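Type VI secretion system-associated protein TagF (PDB 2QNU) is an accessory protein of the type VI secretion system, probably acting in the control of secretion. Local coordinates at residues Asp50-Ser55 with Val76-Asp81; Pro64-Gly69 with Gln199-Ala204; Ile148-Ser151 with Leu157-Ser160. All coordinates share one frame; numbering follows the deposited sequence.

Contact 1. Residues Asp50-Ser55 with Val76-Asp81; sequences DAYLTS and VMPSID
Tyr52 and Pro78 make the apolar half of this contact. Pro78 CB sits over one face of the phenol ring, 3.7 Å from the ring centroid and only 14° off its normal, a CH-pi contact displaced slightly toward the rim. Tyr52 lies in the last turn of helix 48-53, Pro78 just after strand 71-77. With CG anti to the backbone N (chi1 176°), the tyrosine side chain reaches out from the helix and the ring passes alongside the proline, the two side chains pointing opposite ways; the ring also stacks with Trp48.

The polar contacts lie at the two ends of Tyr52. At the ring edge, in the ring plane, the phenol OH donates to Ser79 O at 2.8 Å, meeting the carbonyl oxygen bent and tilted 21° from the carbonyl plane. At the helix end, Tyr52 O accepts both Ser55 OG, at 2.6 Å, and Ser55 N, at 3.3 Å, both from one side of the carbonyl plane. Pro78 CG packs against this pair, 3.2 Å from Tyr52 O and 3.0 Å from Ser55 OG. Ser79 OG bonds in turn to the carbonyl of the N-methyl-lysine at position 9.

Ring face and hydroxyl thus grip successive residues, Pro78 and Ser79, which should restrict rotation of the phenol and fix the end of the helix against the chain leaving the strand.

Contact 2. Residues Pro64-Gly69 with Gln199-Ala204; sequences PGLLGG and QGLPPA
Leu66 and Leu201 carry this contact between two loops, with Gly200 and Leu67 on its flanks. Both methyls of Leu66 rest on the glycine backbone: CD1 and CD2 each lie 3.9 Å from Gly200 CA, and CD1 comes equally near the carbonyl carbon of Gly200. In return, Leu201 CD1 reaches the backbone of the first loop, 3.4 Å from Leu66 O, while its other methyl, CD2, faces Leu66 CB at 4.2 Å. The same CD1 meets Leu67 CD2 at 4.0 Å, two branched ends crossing at a slant. The contact is van der Waals packing, of leucine methyls on each other, on a CB and on the main chain, including the carbonyl oxygen of Leu66.

Backbone shape sets up these approaches. Leu66 and Leu201 both direct CB toward the opposite loop, and in Leu201 CG stands anti to the carbonyl carbon (chi1 -62°), which carries its methyls across to Leu66 and Leu67. The first loop is closed on itself by Gly65 N bonding to Gly68 O at 2.8 Å, so that Leu66 and Leu67 occupy the middle of a tight turn. Phi is +80° at Gly200, and with its psi a CB there would collide with the carbonyl oxygen of Gln199, so the conformation suits glycine.

Further out, Gly200 O accepts a hydrogen bond from Ser181 OG, and helix 23-44 covers Leu67 and Leu201, with Trp29 against the first and Trp32 against the second. Loops meet here at one end of an antiparallel sheet: residues 199-204 leave the strand at the edge of this chain's sheet, 194-199, and 64-69 is part of the hairpin loop joining strands 58-62 and 71-77.

Contact 3. Residues Ile148-Ser151 with Leu157-Ser160; sequences IEQS and LLRS
Gln150 stretches its side chain over Ser160, extended beyond CG, until the amide nitrogen meets the serine hydroxyl. NE2 donates to Ser160 OG at 3.0 Å with an N-H...O angle of 165°, and the oxygen lies close to the amide plane, so the bond is nearly straight and uses an in-plane N-H. Ser160 places OG beside its own backbone N (chi1 -47°), where the Gln150 chain passes with CG 3.6 Å from OG. Leu158 lies across the end of the glutamine, its CD2 3.8 Å from NE2, while its CD1 turns to Ser151 O at 3.3 Å.

Beneath these side chains the backbones run roughly antiparallel, 151° apart, and form a single beta bridge between Gln150 and Ser160. Ser151 N bonds to Arg159 O at 3.1 Å, in the carbonyl plane. Two CA-H...O contacts accompany it: Gln150 CA lies 3.2 Å from Arg159 O, and Ser160 CA 3.4 Å from Glu149 O. Residues 158-160 also pair antiparallel with a strand of the second subunit, which joins the two subunits by strand pairing.

The Arg159 side chain turns from 148-151 to a salt bridge with Glu161, and its NH2 bonds to Ala193 O of the second subunit. Helix 165-177 of the same chain packs along this pair of segments, its Gln174 touching Gln150 and Ala171 touching Ser160.

Overall arrangement
Contact 1 is the buried one, contact 2 lies at the surface, and contact 3 is partly buried and reaches the second subunit. The first two serve the central antiparallel sheet: contact 1 joins helix 48-53 to the chain leaving strand 71-77, and contact 2 touches the loop that enters that strand, their centres about 22 Å apart. The centre of contact 3 is about 41 Å from that of contact 1, on the other side of the chain's centre, and contact 3 is nested in sequence inside the loop closed by contact 2. Chemistry changes with place: an aromatic face with one phenol bond in contact 1, leucine packing in contact 2, and backbone pairing with an amide-hydroxyl bond in contact 3.

Contact 1. Residues Asp50-Ser55 with Val76-Asp81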
ATOM      1  N   ASP B  50     -11.604   5.979  32.729  1.00 37.86           N
ATOM      2  CA  ASP B  50     -11.909   4.568  32.533  1.00 39.41           C
ATOM      3  C   ASP B  50     -11.497   4.041  31.188  1.00 39.27           C
ATOM      4  O   ASP B  50     -10.926   2.930  31.070  1.00 40.65           O
ATOM      5  CB  ASP B  50     -13.420   4.369  32.685  1.00 38.96           C
ATOM      6  CG  ASP B  50     -13.908   4.600  34.151  1.00 43.43           C
ATOM      7  OD1 ASP B  50     -13.069   4.850  35.069  1.00 43.51           O
ATOM      8  OD2 ASP B  50     -15.149   4.575  34.380  1.00 46.77           O
ATOM      9  N   ALA B  51     -11.798   4.824  30.159  1.00 37.63           N
ATOM     10  CA  ALA B  51     -11.358   4.481  28.773  1.00 37.65           C
ATOM     11  C   ALA B  51      -9.838   4.409  28.625  1.00 36.19           C
ATOM     12  O   ALA B  51      -9.294   3.426  28.069  1.00 37.93           O
ATOM     13  CB  ALA B  51     -11.936   5.524  27.792  1.00 36.74           C
ATOM     14  N   TYR B  52      -9.173   5.456  29.091  1.00 36.15           N
ATOM     15  CA  TYR B  52      -7.726   5.616  29.048  1.00 37.00           C
ATOM     16  C   TYR B  52      -6.985   4.447  29.743  1.00 38.25           C
ATOM     17  O   TYR B  52      -6.058   3.833  29.176  1.00 39.20           O
ATOM     18  CB  TYR B  52      -7.334   6.927  29.713  1.00 35.42           C
ATOM     19  CG  TYR B  52      -5.809   7.216  29.831  1.00 36.24           C
ATOM     20  CD1 TYR B  52      -5.143   7.135  31.073  1.00 36.72           C
ATOM     21  CD2 TYR B  52      -5.042   7.599  28.718  1.00 38.23           C
ATOM     22  CE1 TYR B  52      -3.771   7.425  31.212  1.00 34.80           C
ATOM     23  CE2 TYR B  52      -3.672   7.883  28.849  1.00 37.31           C
ATOM     24  CZ  TYR B  52      -3.048   7.805  30.094  1.00 36.31           C
ATOM     25  OH  TYR B  52      -1.736   8.121  30.226  1.00 36.61           O
ATOM     26  N   LEU B  53      -7.400   4.183  30.970  1.00 38.12           N
ATOM     27  CA  LEU B  53      -6.758   3.151  31.838  1.00 38.88           C
ATOM     28  C   LEU B  53      -6.838   1.770  31.284  1.00 38.33           C
ATOM     29  O   LEU B  53      -5.923   0.973  31.507  1.00 39.27           O
ATOM     30  CB  LEU B  53      -7.450   3.150  33.159  1.00 38.14           C
ATOM     31  CG  LEU B  53      -6.863   3.974  34.275  1.00 41.70           C
ATOM     32  CD1 LEU B  53      -5.907   5.044  33.944  1.00 41.08           C
ATOM     33  CD2 LEU B  53      -8.027   4.486  35.099  1.00 43.58           C
ATOM     34  N   THR B  54      -7.897   1.462  30.546  1.00 37.75           N
ATOM     35  CA  THR B  54      -8.027   0.124  30.014  1.00 38.95           C
ATOM     36  C   THR B  54      -7.814   0.014  28.518  1.00 38.26           C
ATOM     37  O   THR B  54      -8.214  -0.999  27.926  1.00 38.18           O
ATOM     38  CB  THR B  54      -9.417  -0.407  30.288  1.00 39.66           C
ATOM     39  OG1 THR B  54     -10.359   0.495  29.686  1.00 42.31           O
ATOM     40  CG2 THR B  54      -9.665  -0.512  31.808  1.00 42.38           C
ATOM     41  N   SER B  55      -7.296   1.085  27.893  1.00 38.28           N
ATOM     42  CA  SER B  55      -7.118   1.154  26.477  1.00 36.36           C
ATOM     43  C   SER B  55      -5.866   0.338  26.082  1.00 36.91           C
ATOM     44  O   SER B  55      -4.982   0.088  26.920  1.00 35.29           O
ATOM     45  CB  SER B  55      -6.963   2.608  26.027  1.00 37.45           C
ATOM     46  OG  SER B  55      -5.871   3.217  26.679  1.00 36.85           O
ATOM     47  N   VAL B  76       3.220   2.586  22.205  1.00 33.47           N
ATOM     48  CA  VAL B  76       2.821   3.583  23.198  1.00 34.39           C
ATOM     49  C   VAL B  76       1.762   2.957  24.096  1.00 34.02           C
ATOM     50  O   VAL B  76       0.925   2.183  23.629  1.00 33.36           O
ATOM     51  CB  VAL B  76       2.259   4.894  22.599  1.00 35.96           C
ATOM     52  CG1 VAL B  76       1.134   4.653  21.590  1.00 34.21           C
ATOM     53  CG2 VAL B  76       1.743   5.817  23.697  1.00 35.98           C
HETATM   54  N   MSE B  77       1.853   3.256  25.398  1.00 36.44           N
HETATM   55  CA  MSE B  77       0.948   2.719  26.435  1.00 37.84           C
HETATM   56  C   MSE B  77       0.438   3.794  27.374  1.00 35.63           C
HETATM   57  O   MSE B  77       1.210   4.599  27.802  1.00 33.73           O
HETATM   58  CB  MSE B  77       1.754   1.715  27.298  1.00 36.44           C
HETATM   59  CG  MSE B  77       0.903   1.068  28.421  1.00 40.94           C
HETATM   60 SE   MSE B  77       2.039  -0.037  29.674  1.00 49.45          SE
HETATM   61  CE  MSE B  77       2.813   1.395  30.630  1.00 41.43           C
ATOM     62  N   PRO B  78      -0.848   3.764  27.760  1.00 37.86           N
ATOM     63  CA  PRO B  78      -1.308   4.695  28.807  1.00 37.56           C
ATOM     64  C   PRO B  78      -0.482   4.546  30.095  1.00 36.96           C
ATOM     65  O   PRO B  78      -0.150   3.427  30.492  1.00 38.39           O
ATOM     66  CB  PRO B  78      -2.768   4.286  29.061  1.00 37.82           C
ATOM     67  CG  PRO B  78      -3.157   3.529  27.836  1.00 41.01           C
ATOM     68  CD  PRO B  78      -1.941   2.910  27.251  1.00 38.25           C
ATOM     69  N   SER B  79      -0.119   5.660  30.704  1.00 36.43           N
ATOM     70  CA  SER B  79       0.786   5.655  31.848  1.00 36.07           C
ATOM     71  C   SER B  79       0.489   6.807  32.794  1.00 36.43           C
ATOM     72  O   SER B  79      -0.496   7.569  32.624  1.00 34.66           O
ATOM     73  CB  SER B  79       2.237   5.682  31.365  1.00 36.25           C
ATOM     74  OG  SER B  79       3.149   5.359  32.426  1.00 32.48           O
ATOM     75  N   ILE B  80       1.362   6.949  33.770  1.00 36.62           N
ATOM     76  CA  ILE B  80       1.135   7.843  34.895  1.00 38.97           C
ATOM     77  C   ILE B  80       2.453   8.115  35.599  1.00 38.70           C
ATOM     78  O   ILE B  80       3.363   7.284  35.533  1.00 39.66           O
ATOM     79  CB  ILE B  80       0.133   7.186  35.896  1.00 39.16           C
ATOM     80  CG1 ILE B  80      -0.459   8.209  36.871  1.00 41.40           C
ATOM     81  CG2 ILE B  80       0.807   6.099  36.700  1.00 39.98           C
ATOM     82  CD1 ILE B  80      -1.391   7.574  37.914  1.00 39.81           C
ATOM     83  N   ASP B  81       2.583   9.279  36.208  1.00 38.80           N
ATOM     84  CA  ASP B  81       3.826   9.626  36.899  1.00 40.94           C
ATOM     85  C   ASP B  81       3.659   9.310  38.381  1.00 41.01           C
ATOM     86  O   ASP B  81       2.592   8.877  38.814  1.00 39.96           O
ATOM     87  CB  ASP B  81       4.265  11.087  36.668  1.00 40.52           C
ATOM     88  CG  ASP B  81       3.252  12.160  37.253  1.00 43.81           C
ATOM     89  OD1 ASP B  81       2.526  11.852  38.234  1.00 49.39           O
ATOM     90  OD2 ASP B  81       3.225  13.321  36.741  1.00 43.49           O
TER

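Contact 2. Residues Pro64-Gly69 with Gln199-Ala204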
ATOM      1  N   PRO B  64       8.414   9.365   7.585  1.00 39.78           N
ATOM      2  CA  PRO B  64       9.292  10.518   7.757  1.00 39.78           C
ATOM      3  C   PRO B  64       8.574  11.816   7.508  1.00 38.89           C
ATOM      4  O   PRO B  64       7.706  11.876   6.659  1.00 38.24           O
ATOM      5  CB  PRO B  64      10.371  10.331   6.671  1.00 40.91           C
ATOM      6  CG  PRO B  64      10.364   8.849   6.379  1.00 42.31           C
ATOM      7  CD  PRO B  64       8.885   8.470   6.515  1.00 40.84           C
ATOM      8  N   GLY B  65       8.909  12.827   8.283  1.00 39.31           N
ATOM      9  CA  GLY B  65       8.370  14.176   8.104  1.00 40.40           C
ATOM     10  C   GLY B  65       7.023  14.456   8.748  1.00 41.29           C
ATOM     11  O   GLY B  65       6.503  15.570   8.665  1.00 42.70           O
ATOM     12  N   LEU B  66       6.422  13.458   9.363  1.00 41.71           N
ATOM     13  CA  LEU B  66       5.168  13.704  10.106  1.00 41.73           C
ATOM     14  C   LEU B  66       5.464  14.177  11.527  1.00 42.74           C
ATOM     15  O   LEU B  66       4.641  14.816  12.176  1.00 43.16           O
ATOM     16  CB  LEU B  66       4.316  12.465  10.135  1.00 41.09           C
ATOM     17  CG  LEU B  66       3.769  11.908   8.837  1.00 40.72           C
ATOM     18  CD1 LEU B  66       2.918  10.724   9.213  1.00 37.19           C
ATOM     19  CD2 LEU B  66       2.972  12.938   8.062  1.00 44.28           C
ATOM     20  N   LEU B  67       6.642  13.841  12.008  1.00 43.82           N
ATOM     21  CA  LEU B  67       7.124  14.335  13.270  1.00 45.05           C
ATOM     22  C   LEU B  67       8.365  15.152  12.962  1.00 45.97           C
ATOM     23  O   LEU B  67       8.240  16.316  12.526  1.00 47.48           O
ATOM     24  CB  LEU B  67       7.364  13.135  14.216  1.00 44.97           C
ATOM     25  CG  LEU B  67       5.967  12.541  14.587  1.00 45.22           C
ATOM     26  CD1 LEU B  67       5.969  11.085  15.024  1.00 45.92           C
ATOM     27  CD2 LEU B  67       5.292  13.413  15.609  1.00 46.72           C
ATOM     28  N   GLY B  68       9.543  14.565  13.155  1.00 45.99           N
ATOM     29  CA  GLY B  68      10.765  15.060  12.516  1.00 45.94           C
ATOM     30  C   GLY B  68      10.998  14.302  11.231  1.00 46.08           C
ATOM     31  O   GLY B  68      10.113  13.634  10.727  1.00 46.60           O
ATOM     32  N   GLY B  69      12.216  14.369  10.718  1.00 47.25           N
ATOM     33  CA  GLY B  69      12.512  13.880   9.378  1.00 47.04           C
ATOM     34  C   GLY B  69      12.894  12.421   9.297  1.00 47.32           C
ATOM     35  O   GLY B  69      13.081  11.863   8.201  1.00 48.28           O
ATOM     36  N   GLN B 199      -3.909   9.032   7.142  1.00 39.22           N
ATOM     37  CA  GLN B 199      -3.153   9.913   6.266  1.00 41.50           C
ATOM     38  C   GLN B 199      -2.557  10.970   7.170  1.00 41.98           C
ATOM     39  O   GLN B 199      -3.266  11.788   7.711  1.00 45.31           O
ATOM     40  CB  GLN B 199      -4.101  10.558   5.224  1.00 42.05           C
ATOM     41  CG  GLN B 199      -3.383  11.075   4.002  1.00 45.62           C
ATOM     42  CD  GLN B 199      -2.798   9.972   3.113  1.00 50.78           C
ATOM     43  OE1 GLN B 199      -3.380   8.888   2.956  1.00 52.48           O
ATOM     44  NE2 GLN B 199      -1.647  10.276   2.485  1.00 55.34           N
ATOM     45  N   GLY B 200      -1.271  10.970   7.377  1.00 41.25           N
ATOM     46  CA  GLY B 200      -0.707  11.837   8.379  1.00 41.20           C
ATOM     47  C   GLY B 200      -0.859  11.291   9.787  1.00 40.47           C
ATOM     48  O   GLY B 200      -1.128  10.093   9.959  1.00 40.35           O
ATOM     49  N   LEU B 201      -0.669  12.175  10.775  1.00 39.90           N
ATOM     50  CA  LEU B 201      -0.909  11.847  12.199  1.00 40.29           C
ATOM     51  C   LEU B 201      -2.370  11.872  12.425  1.00 40.36           C
ATOM     52  O   LEU B 201      -3.058  12.649  11.779  1.00 39.44           O
ATOM     53  CB  LEU B 201      -0.286  12.861  13.149  1.00 40.58           C
ATOM     54  CG  LEU B 201       1.243  12.979  13.085  1.00 39.69           C
ATOM     55  CD1 LEU B 201       1.779  14.138  13.883  1.00 38.11           C
ATOM     56  CD2 LEU B 201       1.868  11.709  13.466  1.00 41.29           C
ATOM     57  N   PRO B 202      -2.848  11.037  13.374  1.00 40.12           N
ATOM     58  CA  PRO B 202      -4.256  11.156  13.764  1.00 38.92           C
ATOM     59  C   PRO B 202      -4.578  12.607  14.179  1.00 37.90           C
ATOM     60  O   PRO B 202      -3.840  13.244  14.902  1.00 35.51           O
ATOM     61  CB  PRO B 202      -4.393  10.173  14.910  1.00 39.52           C
ATOM     62  CG  PRO B 202      -3.201   9.238  14.754  1.00 40.64           C
ATOM     63  CD  PRO B 202      -2.128   9.975  14.101  1.00 38.53           C
ATOM     64  N   PRO B 203      -5.653  13.152  13.634  1.00 37.69           N
ATOM     65  CA  PRO B 203      -6.101  14.446  14.145  1.00 38.00           C
ATOM     66  C   PRO B 203      -6.485  14.339  15.633  1.00 37.61           C
ATOM     67  O   PRO B 203      -6.946  13.269  16.086  1.00 36.25           O
ATOM     68  CB  PRO B 203      -7.309  14.797  13.285  1.00 37.11           C
ATOM     69  CG  PRO B 203      -7.708  13.610  12.637  1.00 39.82           C
ATOM     70  CD  PRO B 203      -6.516  12.629  12.564  1.00 38.11           C
ATOM     71  N   ALA B 204      -6.297  15.432  16.359  1.00 38.13           N
ATOM     72  CA  ALA B 204      -6.529  15.444  17.811  1.00 39.71           C
ATOM     73  C   ALA B 204      -7.919  14.887  18.171  1.00 40.13           C
ATOM     74  O   ALA B 204      -8.017  14.064  19.040  1.00 40.87           O
ATOM     75  CB  ALA B 204      -6.325  16.798  18.375  1.00 39.28           C
TER

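Contact 3. Residues Ile148-Ser151 with Leu157-Ser160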
ATOM      1  N   ILE B 148      12.755  -0.859  -1.398  1.00 50.17           N
ATOM      2  CA  ILE B 148      12.990  -1.152  -2.783  1.00 49.15           C
ATOM      3  C   ILE B 148      13.276   0.177  -3.384  1.00 48.64           C
ATOM      4  O   ILE B 148      12.590   1.144  -3.103  1.00 47.66           O
ATOM      5  CB  ILE B 148      11.768  -1.766  -3.484  1.00 48.49           C
ATOM      6  CG1 ILE B 148      11.375  -3.099  -2.838  1.00 47.51           C
ATOM      7  CG2 ILE B 148      12.046  -1.992  -4.952  1.00 47.35           C
ATOM      8  CD1 ILE B 148      12.336  -4.313  -3.114  1.00 46.11           C
ATOM      9  N   GLU B 149      14.325   0.219  -4.179  1.00 48.77           N
ATOM     10  CA  GLU B 149      14.714   1.401  -4.921  1.00 49.89           C
ATOM     11  C   GLU B 149      13.576   1.925  -5.808  1.00 49.40           C
ATOM     12  O   GLU B 149      12.921   1.160  -6.487  1.00 47.29           O
ATOM     13  CB  GLU B 149      15.947   1.071  -5.778  1.00 49.10           C
ATOM     14  CG  GLU B 149      16.441   2.233  -6.630  1.00 50.28           C
ATOM     15  CD  GLU B 149      17.444   1.812  -7.709  1.00 50.72           C
ATOM     16  OE1 GLU B 149      18.267   0.915  -7.436  1.00 49.49           O
ATOM     17  OE2 GLU B 149      17.409   2.396  -8.826  1.00 53.93           O
ATOM     18  N   GLN B 150      13.361   3.236  -5.747  1.00 51.17           N
ATOM     19  CA  GLN B 150      12.298   3.934  -6.472  1.00 52.81           C
ATOM     20  C   GLN B 150      12.764   5.328  -6.915  1.00 53.61           C
ATOM     21  O   GLN B 150      13.676   5.893  -6.333  1.00 54.53           O
ATOM     22  CB  GLN B 150      11.071   4.104  -5.596  1.00 53.03           C
ATOM     23  CG  GLN B 150      10.455   2.795  -5.047  1.00 54.05           C
ATOM     24  CD  GLN B 150       9.240   3.058  -4.195  1.00 54.66           C
ATOM     25  OE1 GLN B 150       9.296   3.865  -3.264  1.00 58.38           O
ATOM     26  NE2 GLN B 150       8.134   2.379  -4.493  1.00 55.68           N
ATOM     27  N   SER B 151      12.142   5.864  -7.960  1.00 54.65           N
ATOM     28  CA  SER B 151      12.414   7.235  -8.443  1.00 54.95           C
ATOM     29  C   SER B 151      11.102   7.887  -8.954  1.00 55.69           C
ATOM     30  O   SER B 151      10.024   7.570  -8.444  1.00 55.84           O
ATOM     31  CB  SER B 151      13.559   7.234  -9.477  1.00 54.87           C
ATOM     32  OG  SER B 151      13.386   6.224 -10.454  1.00 54.42           O
ATOM     33  N   LEU B 157       4.609   9.564 -12.130  1.00 53.17           N
ATOM     34  CA  LEU B 157       5.011   8.170 -12.204  1.00 52.87           C
ATOM     35  C   LEU B 157       5.921   7.825 -11.032  1.00 52.45           C
ATOM     36  O   LEU B 157       6.795   8.605 -10.642  1.00 53.84           O
ATOM     37  CB  LEU B 157       5.686   7.904 -13.520  1.00 52.98           C
ATOM     38  CG  LEU B 157       6.471   6.606 -13.699  1.00 53.28           C
ATOM     39  CD1 LEU B 157       5.558   5.402 -13.480  1.00 53.73           C
ATOM     40  CD2 LEU B 157       7.171   6.568 -15.098  1.00 53.27           C
ATOM     41  N   LEU B 158       5.696   6.660 -10.449  1.00 50.30           N
ATOM     42  CA  LEU B 158       6.625   6.085  -9.492  1.00 48.36           C
ATOM     43  C   LEU B 158       7.162   4.799 -10.121  1.00 47.47           C
ATOM     44  O   LEU B 158       6.401   3.853 -10.283  1.00 47.08           O
ATOM     45  CB  LEU B 158       5.884   5.784  -8.193  1.00 48.69           C
ATOM     46  CG  LEU B 158       6.663   5.382  -6.940  1.00 49.79           C
ATOM     47  CD1 LEU B 158       7.585   6.502  -6.434  1.00 51.19           C
ATOM     48  CD2 LEU B 158       5.681   4.964  -5.874  1.00 48.69           C
ATOM     49  N   ARG B 159       8.442   4.770 -10.505  1.00 45.21           N
ATOM     50  CA  ARG B 159       9.051   3.514 -10.936  1.00 44.85           C
ATOM     51  C   ARG B 159       9.740   2.822  -9.749  1.00 43.08           C
ATOM     52  O   ARG B 159      10.531   3.426  -9.097  1.00 42.84           O
ATOM     53  CB  ARG B 159      10.063   3.725 -12.066  1.00 44.61           C
ATOM     54  CG  ARG B 159      10.493   2.383 -12.708  1.00 46.08           C
ATOM     55  CD  ARG B 159      11.552   2.513 -13.837  1.00 48.23           C
ATOM     56  NE  ARG B 159      12.385   1.307 -13.826  1.00 52.18           N
ATOM     57  CZ  ARG B 159      12.101   0.176 -14.484  1.00 53.75           C
ATOM     58  NH1 ARG B 159      11.033   0.070 -15.311  1.00 55.19           N
ATOM     59  NH2 ARG B 159      12.909  -0.860 -14.329  1.00 52.71           N
ATOM     60  N   SER B 160       9.427   1.564  -9.480  1.00 41.95           N
ATOM     61  CA  SER B 160      10.149   0.775  -8.488  1.00 41.81           C
ATOM     62  C   SER B 160      10.993  -0.257  -9.191  1.00 40.84           C
ATOM     63  O   SER B 160      10.584  -0.866 -10.179  1.00 38.96           O
ATOM     64  CB  SER B 160       9.198   0.026  -7.553  1.00 41.94           C
ATOM     65  OG  SER B 160       8.158   0.875  -7.070  1.00 42.77           O
TER